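Local coordinates for beta sliding clamp (Bartonella birtlesii LL-WM9, PDB 6PTR), which probably tethers DNA polymerases and other proteins to DNA as a ring-shaped head-to-tail homodimer, conferring processivity, and is bound here by the antibiotic griselimycin, at residues N367-A370 and E371-Y374; F256-Y259 and Q260-I263; L82-I85 and V86-L89; K144-H147 and L148-T152; N335-Y338 and L339-A343. All coordinates share one frame; numbering follows the deposited sequence. Where two conformers were deposited one is given.

Interaction 1: N367-A370 and E371-Y374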
loop_
_atom_site.group_PDB
_atom_site.type_symbol
_atom_site.label_atom_id
_atom_site.label_comp_id
_atom_site.label_asym_id
_atom_site.label_seq_id
_atom_site.Cartn_x
_atom_site.Cartn_y
_atom_site.Cartn_z
ATOM N N ASN C 367 4.169 -30.252 -15.666
ATOM C CA ASN C 367 4.292 -31.456 -16.476
ATOM C C ASN C 367 5.718 -31.981 -16.480
ATOM O O ASN C 367 5.929 -33.198 -16.528
ATOM C CB ASN C 367 3.818 -31.168 -17.902
ATOM C CG ASN C 367 3.475 -32.436 -18.686
ATOM O OD1 ASN C 367 3.340 -33.525 -18.123
ATOM N ND2 ASN C 367 3.319 -32.287 -19.992
ATOM N N ASN C 368 6.708 -31.093 -16.365
ATOM C CA ASN C 368 8.093 -31.537 -16.491
ATOM C C ASN C 368 8.578 -32.258 -15.231
ATOM O O ASN C 368 8.942 -33.440 -15.284
ATOM C CB ASN C 368 9.011 -30.353 -16.876
ATOM C CG ASN C 368 9.464 -29.495 -15.684
ATOM O OD1 ASN C 368 8.752 -28.599 -15.240
ATOM N ND2 ASN C 368 10.673 -29.750 -15.198
ATOM N N ASN C 369 8.545 -31.591 -14.080
ATOM C CA ASN C 369 9.570 -31.895 -13.093
ATOM C C ASN C 369 9.192 -33.073 -12.202
ATOM O O ASN C 369 8.031 -33.486 -12.104
ATOM C CB ASN C 369 9.878 -30.672 -12.232
ATOM C CG ASN C 369 9.037 -30.624 -10.996
ATOM O OD1 ASN C 369 9.325 -31.302 -10.012
ATOM N ND2 ASN C 369 7.979 -29.831 -11.035
ATOM N N ALA C 370 10.217 -33.584 -11.508
ATOM C CA ALA C 370 10.111 -34.781 -10.700
ATOM C C ALA C 370 10.410 -34.565 -9.224
ATOM O O ALA C 370 10.257 -35.508 -8.442
ATOM C CB ALA C 370 11.062 -35.861 -11.241
ATOM N N GLU C 371 10.836 -33.373 -8.812
ATOM C CA GLU C 371 11.275 -33.171 -7.439
ATOM C C GLU C 371 10.244 -32.455 -6.566
ATOM O O GLU C 371 10.343 -32.533 -5.336
ATOM C CB GLU C 371 12.598 -32.392 -7.413
ATOM C CG GLU C 371 12.462 -30.886 -7.643
ATOM C CD GLU C 371 12.567 -30.469 -9.100
ATOM O OE1 GLU C 371 13.422 -31.034 -9.812
ATOM O OE2 GLU C 371 11.804 -29.569 -9.525
ATOM N N VAL C 372 9.257 -31.793 -7.165
ATOM C CA VAL C 372 8.268 -30.979 -6.457
ATOM C C VAL C 372 6.874 -31.485 -6.800
ATOM O O VAL C 372 6.564 -31.692 -7.976
ATOM C CB VAL C 372 8.392 -29.492 -6.861
ATOM C CG1 VAL C 372 7.416 -28.627 -6.080
ATOM C CG2 VAL C 372 9.820 -28.996 -6.678
ATOM N N LEU C 373 6.005 -31.615 -5.798
ATOM C CA LEU C 373 4.610 -31.895 -6.102
ATOM C C LEU C 373 3.730 -31.092 -5.163
ATOM O O LEU C 373 4.140 -30.710 -4.063
ATOM C CB LEU C 373 4.277 -33.387 -5.994
ATOM C CG LEU C 373 4.489 -34.123 -4.667
ATOM C CD1 LEU C 373 3.260 -33.994 -3.745
ATOM C CD2 LEU C 373 4.848 -35.600 -4.909
ATOM N N TYR C 374 2.502 -30.865 -5.601
ATOM C CA TYR C 374 1.521 -30.191 -4.781
ATOM C C TYR C 374 0.282 -31.065 -4.680
ATOM O O TYR C 374 -0.044 -31.829 -5.598
ATOM C CB TYR C 374 1.166 -28.821 -5.361
ATOM C CG TYR C 374 2.394 -27.994 -5.536
ATOM C CD1 TYR C 374 2.970 -27.362 -4.434
ATOM C CD2 TYR C 374 3.027 -27.896 -6.773
ATOM C CE1 TYR C 374 4.119 -26.627 -4.559
ATOM C CE2 TYR C 374 4.199 -27.147 -6.915
ATOM C CZ TYR C 374 4.737 -26.524 -5.796
ATOM O OH TYR C 374 5.884 -25.794 -5.921
HETATM O O HOH W 1 6.875 -33.609 -9.744
#
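Asn369 turns its side-chain oxygen to the backbone nitrogens of Glu371 and Val372, and this one acceptor is shared by the two amides. The stronger bond runs from Val372 N to Asn369 OD1 at 2.9 Å; its N-H...O angle is 158°, with the donor in the plane of the amide carbonyl. The second, from Glu371 N to the same Asn369 OD1, is 2.8 Å long but bent to 129°, hence weak. Because that donor lies two residues on, the bond has the form of an Asx turn. The turn leads out of the loop between strands 362-366 and 372-376, which pair antiparallel as a beta hairpin. On the other flank runs strand 189-196: Glu371, just before strand 372-376, bonds with Asp194, and Leu373 within it with Gln192.

Water 1 stands 2.6 Å from Asn369 O and 2.6 Å from Val372 O, bridging the two carbonyls, although more acceptors lie in its reach than its protons can serve. The Glu371 chain, bent at chi2 (-91°), brings its carboxylate over the Asn369 amide, nearly parallel to it. Glu371 OE2 comes 3.1 Å from Asn369 OD1, but both are acceptors and no hydrogen bond joins them.

Interaction 2: F256-Y259 and Q260-I263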
loop_
_atom_site.group_PDB
_atom_site.type_symbol
_atom_site.label_atom_id
_atom_site.label_comp_id
_atom_site.label_asym_id
_atom_site.label_seq_id
_atom_site.Cartn_x
_atom_site.Cartn_y
_atom_site.Cartn_z
ATOM N N PHE C 256 4.834 -33.401 13.523
ATOM C CA PHE C 256 4.180 -33.136 12.241
ATOM C C PHE C 256 3.336 -34.343 11.813
ATOM O O PHE C 256 3.692 -35.491 12.095
ATOM C CB PHE C 256 5.243 -32.817 11.186
ATOM C CG PHE C 256 4.725 -32.077 9.991
ATOM C CD1 PHE C 256 4.449 -30.723 10.076
ATOM C CD2 PHE C 256 4.503 -32.734 8.778
ATOM C CE1 PHE C 256 3.967 -30.015 8.978
ATOM C CE2 PHE C 256 4.039 -32.030 7.669
ATOM C CZ PHE C 256 3.772 -30.652 7.781
ATOM N N PRO C 257 2.198 -34.118 11.140
ATOM C CA PRO C 257 1.353 -35.253 10.734
ATOM C C PRO C 257 2.035 -36.183 9.741
ATOM O O PRO C 257 3.034 -35.848 9.101
ATOM C CB PRO C 257 0.116 -34.591 10.094
ATOM C CG PRO C 257 0.085 -33.192 10.674
ATOM C CD PRO C 257 1.544 -32.813 10.914
ATOM N N ASP C 258 1.452 -37.378 9.624
ATOM C CA ASP C 258 1.910 -38.426 8.709
ATOM C C ASP C 258 1.433 -38.051 7.304
ATOM O O ASP C 258 0.508 -38.634 6.734
ATOM C CB ASP C 258 1.384 -39.773 9.184
ATOM C CG ASP C 258 1.892 -40.946 8.363
ATOM O OD1 ASP C 258 2.732 -40.752 7.466
ATOM O OD2 ASP C 258 1.424 -42.065 8.641
ATOM N N TYR C 259 2.100 -37.027 6.752
ATOM C CA TYR C 259 1.651 -36.380 5.523
ATOM C C TYR C 259 1.687 -37.307 4.319
ATOM O O TYR C 259 0.976 -37.054 3.345
ATOM C CB TYR C 259 2.499 -35.128 5.228
ATOM C CG TYR C 259 3.918 -35.518 4.903
ATOM C CD1 TYR C 259 4.284 -35.838 3.592
ATOM C CD2 TYR C 259 4.868 -35.657 5.906
ATOM C CE1 TYR C 259 5.558 -36.269 3.291
ATOM C CE2 TYR C 259 6.166 -36.091 5.605
ATOM C CZ TYR C 259 6.490 -36.396 4.306
ATOM O OH TYR C 259 7.740 -36.845 3.977
ATOM N N GLN C 260 2.514 -38.360 4.334
ATOM C CA GLN C 260 2.555 -39.261 3.186
ATOM C C GLN C 260 1.206 -39.922 2.952
ATOM O O GLN C 260 0.906 -40.310 1.823
ATOM C CB GLN C 260 3.650 -40.317 3.368
ATOM C CG GLN C 260 5.033 -39.681 3.357
ATOM C CD GLN C 260 6.152 -40.682 3.572
ATOM O OE1 GLN C 260 5.964 -41.885 3.411
ATOM N NE2 GLN C 260 7.326 -40.185 3.928
ATOM N N ARG C 261 0.361 -39.994 3.975
ATOM C CA ARG C 261 -0.940 -40.608 3.776
ATOM C C ARG C 261 -1.824 -39.809 2.830
ATOM O O ARG C 261 -2.778 -40.376 2.284
ATOM C CB ARG C 261 -1.653 -40.763 5.112
ATOM C CG ARG C 261 -0.964 -41.703 6.066
ATOM C CD ARG C 261 -1.946 -42.146 7.114
ATOM N NE ARG C 261 -1.271 -42.686 8.286
ATOM C CZ ARG C 261 -1.892 -43.429 9.186
ATOM N NH1 ARG C 261 -3.179 -43.693 9.018
ATOM N NH2 ARG C 261 -1.240 -43.895 10.243
ATOM N N VAL C 262 -1.560 -38.511 2.634
ATOM C CA VAL C 262 -2.477 -37.705 1.822
ATOM C C VAL C 262 -2.024 -37.535 0.383
ATOM O O VAL C 262 -2.775 -36.964 -0.421
ATOM C CB VAL C 262 -2.746 -36.313 2.427
ATOM C CG1 VAL C 262 -3.055 -36.436 3.895
ATOM C CG2 VAL C 262 -1.588 -35.339 2.186
ATOM N N ILE C 263 -0.843 -38.018 0.021
ATOM C CA ILE C 263 -0.341 -37.768 -1.325
ATOM C C ILE C 263 -0.886 -38.855 -2.234
ATOM O O ILE C 263 -0.540 -40.034 -2.080
ATOM C CB ILE C 263 1.202 -37.699 -1.330
ATOM C CG1 ILE C 263 1.653 -36.540 -0.436
ATOM C CG2 ILE C 263 1.724 -37.542 -2.745
ATOM C CD1 ILE C 263 3.139 -36.347 -0.369
HETATM O O HOH W 2 4.446 -39.239 6.463
HETATM O O HOH W 3 1.099 -42.495 11.475
#
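Asp258 and Arg261 form a salt bridge on the outside of this turn. Arg261 NE meets Asp258 OD2 at 2.8 Å with an almost straight N-H...O angle of 178°. The acceptor lies in the guanidinium plane, whereas the nitrogen stands well above the carboxylate plane; the two flat groups are close to perpendicular. A chi1 of -176° swings the Asp258 carboxylate out beside its own carbonyl carbon, where the extended arginine passes. Water 3 links the same Asp258 OD2 to Arg261 NH2, while water 2 joins Asp258 OD1 to Gln260 N.

Backbone bonds shape the turn: Arg261 N to Asp258 O (3.1 Å) and Val262 N to Tyr259 O (3.0 Å) each span three residues, the 3-10 pattern, overlapping an inverse gamma turn centred on Asp258 whose own bond is weak.

Packing gathers round Tyr259. Gln260 CG lies over one face of the ring, 3.5 Å from Tyr259 CE1, and Ile263 CD1 sits at its edge, 4.2 Å from Tyr259 CD1. The bond from Gln260 NE2 to Tyr259 OH is weak at 3.4 Å; that hydroxyl is held chiefly by His171, with Arg181 also bonded.

Griselimycin bonds to the Asp258 backbone and packs on Pro257, Arg261 and Val262, so this turn lines the peptide's site. Inward, Tyr259 lies on strands 179-185 and 189-196, and Ile263 on strand 372-376.

Interaction 3: L82-I85 and V86-L89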
loop_
_atom_site.group_PDB
_atom_site.type_symbol
_atom_site.label_atom_id
_atom_site.label_comp_id
_atom_site.label_asym_id
_atom_site.label_seq_id
_atom_site.Cartn_x
_atom_site.Cartn_y
_atom_site.Cartn_z
ATOM N N LEU C 82 15.369 3.848 14.781
ATOM C CA LEU C 82 16.702 3.969 14.205
ATOM C C LEU C 82 16.660 3.747 12.703
ATOM O O LEU C 82 17.285 4.492 11.947
ATOM C CB LEU C 82 17.655 2.979 14.852
ATOM C CG LEU C 82 19.087 3.019 14.338
ATOM C CD1 LEU C 82 19.733 4.399 14.572
ATOM C CD2 LEU C 82 19.889 1.924 15.017
ATOM N N TYR C 83 15.915 2.728 12.253
ATOM C CA TYR C 83 15.791 2.479 10.815
ATOM C C TYR C 83 15.191 3.683 10.093
ATOM O O TYR C 83 15.689 4.105 9.041
ATOM C CB TYR C 83 14.935 1.232 10.557
ATOM C CG TYR C 83 14.949 0.811 9.101
ATOM C CD1 TYR C 83 16.063 0.190 8.567
ATOM C CD2 TYR C 83 13.862 1.058 8.264
ATOM C CE1 TYR C 83 16.102 -0.198 7.239
ATOM C CE2 TYR C 83 13.885 0.670 6.920
ATOM C CZ TYR C 83 15.018 0.037 6.422
ATOM O OH TYR C 83 15.089 -0.354 5.094
ATOM N N ASP C 84 14.105 4.246 10.635
ATOM C CA ASP C 84 13.473 5.380 9.970
ATOM C C ASP C 84 14.414 6.577 9.910
ATOM O O ASP C 84 14.405 7.326 8.923
ATOM C CB ASP C 84 12.168 5.745 10.676
ATOM C CG ASP C 84 11.083 4.692 10.488
ATOM O OD1 ASP C 84 11.143 3.925 9.504
ATOM O OD2 ASP C 84 10.160 4.633 11.326
ATOM N N ILE C 85 15.237 6.776 10.942
ATOM C CA ILE C 85 16.200 7.875 10.921
ATOM C C ILE C 85 17.244 7.650 9.829
ATOM O O ILE C 85 17.464 8.512 8.966
ATOM C CB ILE C 85 16.858 8.041 12.305
ATOM C CG1 ILE C 85 15.855 8.632 13.299
ATOM C CG2 ILE C 85 18.144 8.881 12.203
ATOM C CD1 ILE C 85 16.326 8.494 14.753
ATOM N N VAL C 86 17.872 6.472 9.829
ATOM C CA VAL C 86 18.928 6.196 8.857
ATOM C C VAL C 86 18.384 6.236 7.429
ATOM O O VAL C 86 19.065 6.706 6.498
ATOM C CB VAL C 86 19.591 4.845 9.195
ATOM C CG1 VAL C 86 20.735 4.521 8.182
ATOM C CG2 VAL C 86 20.171 4.882 10.608
ATOM N N ARG C 87 17.147 5.784 7.228
ATOM C CA ARG C 87 16.535 5.872 5.901
ATOM C C ARG C 87 16.564 7.288 5.337
ATOM O O ARG C 87 16.689 7.470 4.122
ATOM C CB ARG C 87 15.095 5.369 5.947
ATOM C CG ARG C 87 14.375 5.413 4.594
ATOM C CD ARG C 87 12.919 5.043 4.787
ATOM N NE ARG C 87 12.440 5.602 6.047
ATOM C CZ ARG C 87 11.712 6.709 6.167
ATOM N NH1 ARG C 87 11.323 7.405 5.089
ATOM N NH2 ARG C 87 11.362 7.111 7.382
ATOM N N LYS C 88 16.449 8.302 6.191
ATOM C CA LYS C 88 16.393 9.682 5.734
ATOM C C LYS C 88 17.754 10.360 5.674
ATOM O O LYS C 88 17.828 11.515 5.231
ATOM C CB LYS C 88 15.482 10.508 6.641
ATOM C CG LYS C 88 14.056 10.035 6.680
ATOM C CD LYS C 88 13.223 11.007 7.479
ATOM C CE LYS C 88 11.864 10.410 7.789
ATOM N NZ LYS C 88 11.087 11.340 8.635
ATOM N N LEU C 89 18.809 9.696 6.102
ATOM C CA LEU C 89 20.126 10.304 5.976
ATOM C C LEU C 89 20.713 9.998 4.600
ATOM O O LEU C 89 20.425 8.946 4.014
ATOM C CB LEU C 89 21.056 9.799 7.075
ATOM C CG LEU C 89 20.567 10.128 8.484
ATOM C CD1 LEU C 89 21.419 9.415 9.542
ATOM C CD2 LEU C 89 20.582 11.641 8.704
#
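Tyr83 O receives the shortest sound polar bond here, from Arg87 N at 2.9 Å with an N-H...O angle of 160°. Val86 N bonds to Leu82 O in the same four-residue spacing, at 3.0 Å. Lys88 N instead reaches back three residues to Ile85 O, also at 3.0 Å, and its angle drops to 140°; Leu89 N makes a bond of the same three-residue span to Val86 O.

On one side of the helix Asp84 and Arg87 lie alongside each other, pointing the same way. Their salt bridge is long, with Asp84 OD1 3.8 Å from Arg87 NH2, so any attraction is probably modest. The carboxylate and guanidinium planes are nearly perpendicular. The bend at Arg87 chi3 (37°) turns the guanidinium back along the helix, where Arg87 NH2 comes within 3.7 Å of Asp84 CB.

The apolar side is built from neighbouring turns. Leu82 CD1 touches Val86 CG2 at 4.0 Å, the two chains running side by side, and Ile85 CG2 lies a looser 4.3 Å from Leu89 CD1. Leu82 and Val86 pack on helix 15-26 and, with Ile85 and Leu89, on the strands of the adjoining sheet.

Lys88 NZ forms a salt bridge with Asp283 of the second subunit and bonds to Thr287 of that subunit. Helix 79-88 of the N-terminal domain thereby meets the partner's C-terminal domain, the interface characteristic of the head-to-tail ring of beta sliding clamps.

Interaction 4: K144-H147 and L148-T152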
loop_
_atom_site.group_PDB
_atom_site.type_symbol
_atom_site.label_atom_id
_atom_site.label_comp_id
_atom_site.label_asym_id
_atom_site.label_seq_id
_atom_site.Cartn_x
_atom_site.Cartn_y
_atom_site.Cartn_z
ATOM N N LYS C 144 20.010 -23.201 -3.670
ATOM C CA LYS C 144 19.233 -24.414 -3.432
ATOM C C LYS C 144 18.271 -24.242 -2.264
ATOM O O LYS C 144 17.110 -24.649 -2.358
ATOM C CB LYS C 144 20.144 -25.613 -3.177
ATOM C CG LYS C 144 19.380 -26.927 -3.129
ATOM C CD LYS C 144 18.746 -27.199 -4.491
ATOM C CE LYS C 144 18.106 -28.570 -4.557
ATOM N NZ LYS C 144 17.968 -29.047 -5.968
ATOM N N LEU C 145 18.736 -23.675 -1.144
ATOM C CA LEU C 145 17.830 -23.458 -0.013
ATOM C C LEU C 145 16.672 -22.554 -0.403
ATOM O O LEU C 145 15.519 -22.792 -0.015
ATOM C CB LEU C 145 18.589 -22.855 1.173
ATOM C CG LEU C 145 17.661 -22.553 2.365
ATOM C CD1 LEU C 145 17.034 -23.833 2.914
ATOM C CD2 LEU C 145 18.466 -21.838 3.454
ATOM N N LYS C 146 16.951 -21.520 -1.194
ATOM C CA LYS C 146 15.863 -20.664 -1.645
ATOM C C LYS C 146 14.845 -21.453 -2.460
ATOM O O LYS C 146 13.635 -21.237 -2.329
ATOM C CB LYS C 146 16.414 -19.517 -2.479
ATOM C CG LYS C 146 15.339 -18.552 -2.938
ATOM C CD LYS C 146 15.948 -17.441 -3.775
ATOM C CE LYS C 146 14.925 -16.363 -4.139
ATOM N NZ LYS C 146 13.827 -16.866 -4.992
ATOM N N HIS C 147 15.328 -22.340 -3.332
ATOM C CA HIS C 147 14.430 -23.167 -4.130
ATOM C C HIS C 147 13.538 -24.013 -3.232
ATOM O O HIS C 147 12.324 -24.088 -3.444
ATOM C CB HIS C 147 15.243 -24.044 -5.074
ATOM C CG HIS C 147 14.429 -25.072 -5.797
ATOM N ND1 HIS C 147 13.507 -24.743 -6.767
ATOM C CD2 HIS C 147 14.397 -26.423 -5.687
ATOM C CE1 HIS C 147 12.943 -25.847 -7.225
ATOM N NE2 HIS C 147 13.467 -26.881 -6.588
ATOM N N LEU C 148 14.124 -24.662 -2.219
ATOM C CA LEU C 148 13.322 -25.503 -1.327
ATOM C C LEU C 148 12.250 -24.687 -0.623
ATOM O O LEU C 148 11.093 -25.117 -0.520
ATOM C CB LEU C 148 14.222 -26.195 -0.307
ATOM C CG LEU C 148 15.353 -27.044 -0.881
ATOM C CD1 LEU C 148 16.334 -27.417 0.211
ATOM C CD2 LEU C 148 14.777 -28.289 -1.539
ATOM N N LEU C 149 12.621 -23.505 -0.113
ATOM C CA LEU C 149 11.657 -22.674 0.594
ATOM C C LEU C 149 10.630 -22.076 -0.363
ATOM O O LEU C 149 9.449 -21.943 -0.010
ATOM C CB LEU C 149 12.383 -21.561 1.357
ATOM C CG LEU C 149 13.296 -22.086 2.461
ATOM C CD1 LEU C 149 14.140 -20.978 3.071
ATOM C CD2 LEU C 149 12.505 -22.800 3.552
ATOM N N ASP C 150 11.059 -21.704 -1.572
ATOM C CA ASP C 150 10.121 -21.197 -2.578
ATOM C C ASP C 150 9.064 -22.225 -2.944
ATOM O O ASP C 150 7.922 -21.860 -3.256
ATOM C CB ASP C 150 10.856 -20.788 -3.856
ATOM C CG ASP C 150 11.491 -19.418 -3.763
ATOM O OD1 ASP C 150 11.079 -18.608 -2.903
ATOM O OD2 ASP C 150 12.393 -19.152 -4.586
ATOM N N CYS C 151 9.422 -23.509 -2.944
ATOM C CA CYS C 151 8.426 -24.534 -3.260
ATOM C C CYS C 151 7.386 -24.732 -2.161
ATOM O O CYS C 151 6.310 -25.279 -2.444
ATOM C CB CYS C 151 9.097 -25.882 -3.523
ATOM S SG CYS C 151 10.062 -26.007 -5.031
ATOM N N THR C 152 7.669 -24.332 -0.916
ATOM C CA THR C 152 6.866 -24.768 0.220
ATOM C C THR C 152 6.293 -23.648 1.076
ATOM O O THR C 152 5.274 -23.874 1.737
ATOM C CB THR C 152 7.684 -25.705 1.123
ATOM O OG1 THR C 152 8.945 -25.094 1.430
ATOM C CG2 THR C 152 7.949 -27.032 0.404
#
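Four backbone bonds of alpha-helical spacing join Lys144-His147 to Leu148-Thr152, the shortest being Asp150 N to Lys146 O at 2.7 Å with an N-H...O angle of 158°.

One turn apart, Lys146 and Asp150 make a salt bridge: Lys146 NZ lies 2.7 Å from Asp150 OD2 and meets the syn lone pair of that oxygen. The lysine chain is extended until its last torsion (chi4 -64°), which turns the ammonium in to the edge of the carboxylate, in its plane. Asp150 OD1 has its own partner, Gln218 NE2, so both carboxylate oxygens are engaged.

His147 and Cys151 form a sulfur-aromatic contact. Cys151 SG stands over the imidazole face, 3.9 Å from the ring centroid and 25° off its normal, displaced toward the rim so that His147 CE1 is the nearest ring atom at 3.6 Å. Leu145 CG packs on Leu149 CD1 at 3.9 Å. Thr152 OG1 turns back to bond to Leu148 O (2.9 Å), giving that carbonyl a side-chain donor.

The buried leucines fasten helix 142-152 within the central domain: Leu145 and Leu149 rest on helix 211-221, and Leu148 lies against strands 179-185 and 189-196.

Interaction 5: N335-Y338 and L339-A343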
loop_
_atom_site.group_PDB
_atom_site.type_symbol
_atom_site.label_atom_id
_atom_site.label_comp_id
_atom_site.label_asym_id
_atom_site.label_seq_id
_atom_site.Cartn_x
_atom_site.Cartn_y
_atom_site.Cartn_z
ATOM N N ASN C 335 -11.043 -24.434 -4.166
ATOM C CA ASN C 335 -10.838 -23.050 -3.780
ATOM C C ASN C 335 -10.040 -22.350 -4.873
ATOM O O ASN C 335 -8.931 -22.774 -5.210
ATOM C CB ASN C 335 -10.089 -23.016 -2.438
ATOM C CG ASN C 335 -9.800 -21.616 -1.961
ATOM O OD1 ASN C 335 -9.266 -20.795 -2.707
ATOM N ND2 ASN C 335 -10.122 -21.344 -0.694
ATOM N N SER C 336 -10.624 -21.303 -5.461
ATOM C CA SER C 336 -10.001 -20.656 -6.614
ATOM C C SER C 336 -8.678 -19.992 -6.242
ATOM O O SER C 336 -7.744 -19.983 -7.045
ATOM C CB SER C 336 -10.964 -19.630 -7.209
ATOM O OG SER C 336 -11.339 -18.665 -6.243
ATOM N N ARG C 337 -8.600 -19.382 -5.061
ATOM C CA ARG C 337 -7.339 -18.787 -4.638
ATOM C C ARG C 337 -6.256 -19.848 -4.489
ATOM O O ARG C 337 -5.100 -19.618 -4.853
ATOM C CB ARG C 337 -7.519 -18.023 -3.331
ATOM C CG ARG C 337 -6.242 -17.307 -2.897
ATOM C CD ARG C 337 -5.772 -16.329 -3.973
ATOM N NE ARG C 337 -4.464 -16.691 -4.515
ATOM C CZ ARG C 337 -3.851 -16.037 -5.499
ATOM N NH1 ARG C 337 -2.644 -16.428 -5.915
ATOM N NH2 ARG C 337 -4.446 -14.993 -6.068
ATOM N N TYR C 338 -6.609 -21.012 -3.950
ATOM C CA TYR C 338 -5.609 -22.063 -3.807
ATOM C C TYR C 338 -5.155 -22.572 -5.164
ATOM O O TYR C 338 -3.977 -22.904 -5.343
ATOM C CB TYR C 338 -6.158 -23.214 -2.957
ATOM C CG TYR C 338 -6.448 -22.843 -1.511
ATOM C CD1 TYR C 338 -6.011 -21.640 -0.974
ATOM C CD2 TYR C 338 -7.158 -23.717 -0.681
ATOM C CE1 TYR C 338 -6.263 -21.302 0.361
ATOM C CE2 TYR C 338 -7.432 -23.391 0.649
ATOM C CZ TYR C 338 -6.973 -22.184 1.163
ATOM O OH TYR C 338 -7.229 -21.848 2.474
ATOM N N LEU C 339 -6.074 -22.662 -6.133
ATOM C CA LEU C 339 -5.671 -23.030 -7.486
ATOM C C LEU C 339 -4.694 -22.020 -8.058
ATOM O O LEU C 339 -3.693 -22.396 -8.676
ATOM C CB LEU C 339 -6.888 -23.138 -8.406
ATOM C CG LEU C 339 -7.767 -24.376 -8.325
ATOM C CD1 LEU C 339 -9.015 -24.117 -9.179
ATOM C CD2 LEU C 339 -7.021 -25.603 -8.822
ATOM N N LEU C 340 -4.962 -20.727 -7.864
ATOM C CA LEU C 340 -4.032 -19.719 -8.369
ATOM C C LEU C 340 -2.698 -19.783 -7.632
ATOM O O LEU C 340 -1.640 -19.619 -8.249
ATOM C CB LEU C 340 -4.657 -18.334 -8.248
ATOM C CG LEU C 340 -5.862 -18.177 -9.187
ATOM C CD1 LEU C 340 -6.542 -16.849 -8.949
ATOM C CD2 LEU C 340 -5.401 -18.292 -10.632
ATOM N N ASP C 341 -2.731 -20.049 -6.322
ATOM C CA ASP C 341 -1.480 -20.210 -5.581
ATOM C C ASP C 341 -0.613 -21.294 -6.209
ATOM O O ASP C 341 0.582 -21.084 -6.455
ATOM C CB ASP C 341 -1.758 -20.548 -4.110
ATOM C CG ASP C 341 -2.367 -19.397 -3.333
ATOM O OD1 ASP C 341 -2.233 -18.219 -3.751
ATOM O OD2 ASP C 341 -2.961 -19.681 -2.272
ATOM N N ILE C 342 -1.201 -22.459 -6.494
ATOM C CA ILE C 342 -0.400 -23.562 -7.010
ATOM C C ILE C 342 0.001 -23.308 -8.458
ATOM O O ILE C 342 1.142 -23.578 -8.854
ATOM C CB ILE C 342 -1.165 -24.881 -6.831
ATOM C CG1 ILE C 342 -1.285 -25.182 -5.339
ATOM C CG2 ILE C 342 -0.450 -26.011 -7.563
ATOM C CD1 ILE C 342 -2.348 -26.263 -5.029
ATOM N N ALA C 343 -0.913 -22.762 -9.269
ATOM C CA ALA C 343 -0.524 -22.393 -10.631
ATOM C C ALA C 343 0.667 -21.440 -10.617
ATOM O O ALA C 343 1.575 -21.548 -11.457
ATOM C CB ALA C 343 -1.712 -21.769 -11.367
#
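Asn335 O takes Leu339 N at 3.0 Å, and the next three amides continue with Leu340 to Ser336, Asp341 to Arg337 and Ile342 to Tyr338. Asn335 is also the N-cap of helix 336-345: its OD1 accepts from Tyr338 N at 2.9 Å, supplying an acceptor to a first-turn amide. Above the Tyr338 ring, 3.6 Å from its plane, lies Asn335 ND2, close to the ring centre. Ser336 OG bonds to Arg294 O, which gives this buried hydroxyl a partner.

The helix belongs to the C-terminal domain, where Ser336, Leu339 and Leu340 face helix 275-285, the paired-helix arrangement of the DNA clamp fold.

Asp341 and Arg337 meet one helical turn apart, but Arg337 was deposited in two conformers and what follows holds for one; for the other it is in doubt. In that conformer a single carboxylate oxygen takes both nitrogens. Arg337 NE and Arg337 NH1 each lie 2.8 Å from Asp341 OD1, a side-on grip with N-H...O angles of 143° and 139°. Both approach from the same face of the carboxylate, out of its plane, although the oxygen is near the guanidinium plane. Leu340 CB sits centrally over one guanidinium face, 3.6 Å from Arg337 NH1. Asp341 OD2 is satisfied separately, by a salt bridge to Arg189 NH1, and comes to the edge of the Tyr338 ring, 3.9 Å from Tyr338 CD1.

Strand 372-376, part of interaction 1, touches interactions 2, 4 and 5. Leu373 CD1 meets Ile263 CG2 of interaction 2 at 4.0 Å. Tyr374 CE1 comes 3.3 Å from Cys151 O of interaction 4, where Val372 CG2 also lies 3.4 Å from Cys151 SG, and Tyr374 CB is 3.9 Å from Ile342 CG2 of interaction 5. By these contacts the strand lies between a central-domain and a C-terminal-domain helix, whose interactions 4 and 5 stay about 8 Å apart at their nearest atoms. Of the five, interaction 2 borders the griselimycin site; its centre is about 18 Å from that of interaction 1. Interaction 3 is remote, with centres about 44 Å from interaction 1 and 47 Å from interaction 2, at the subunit interface.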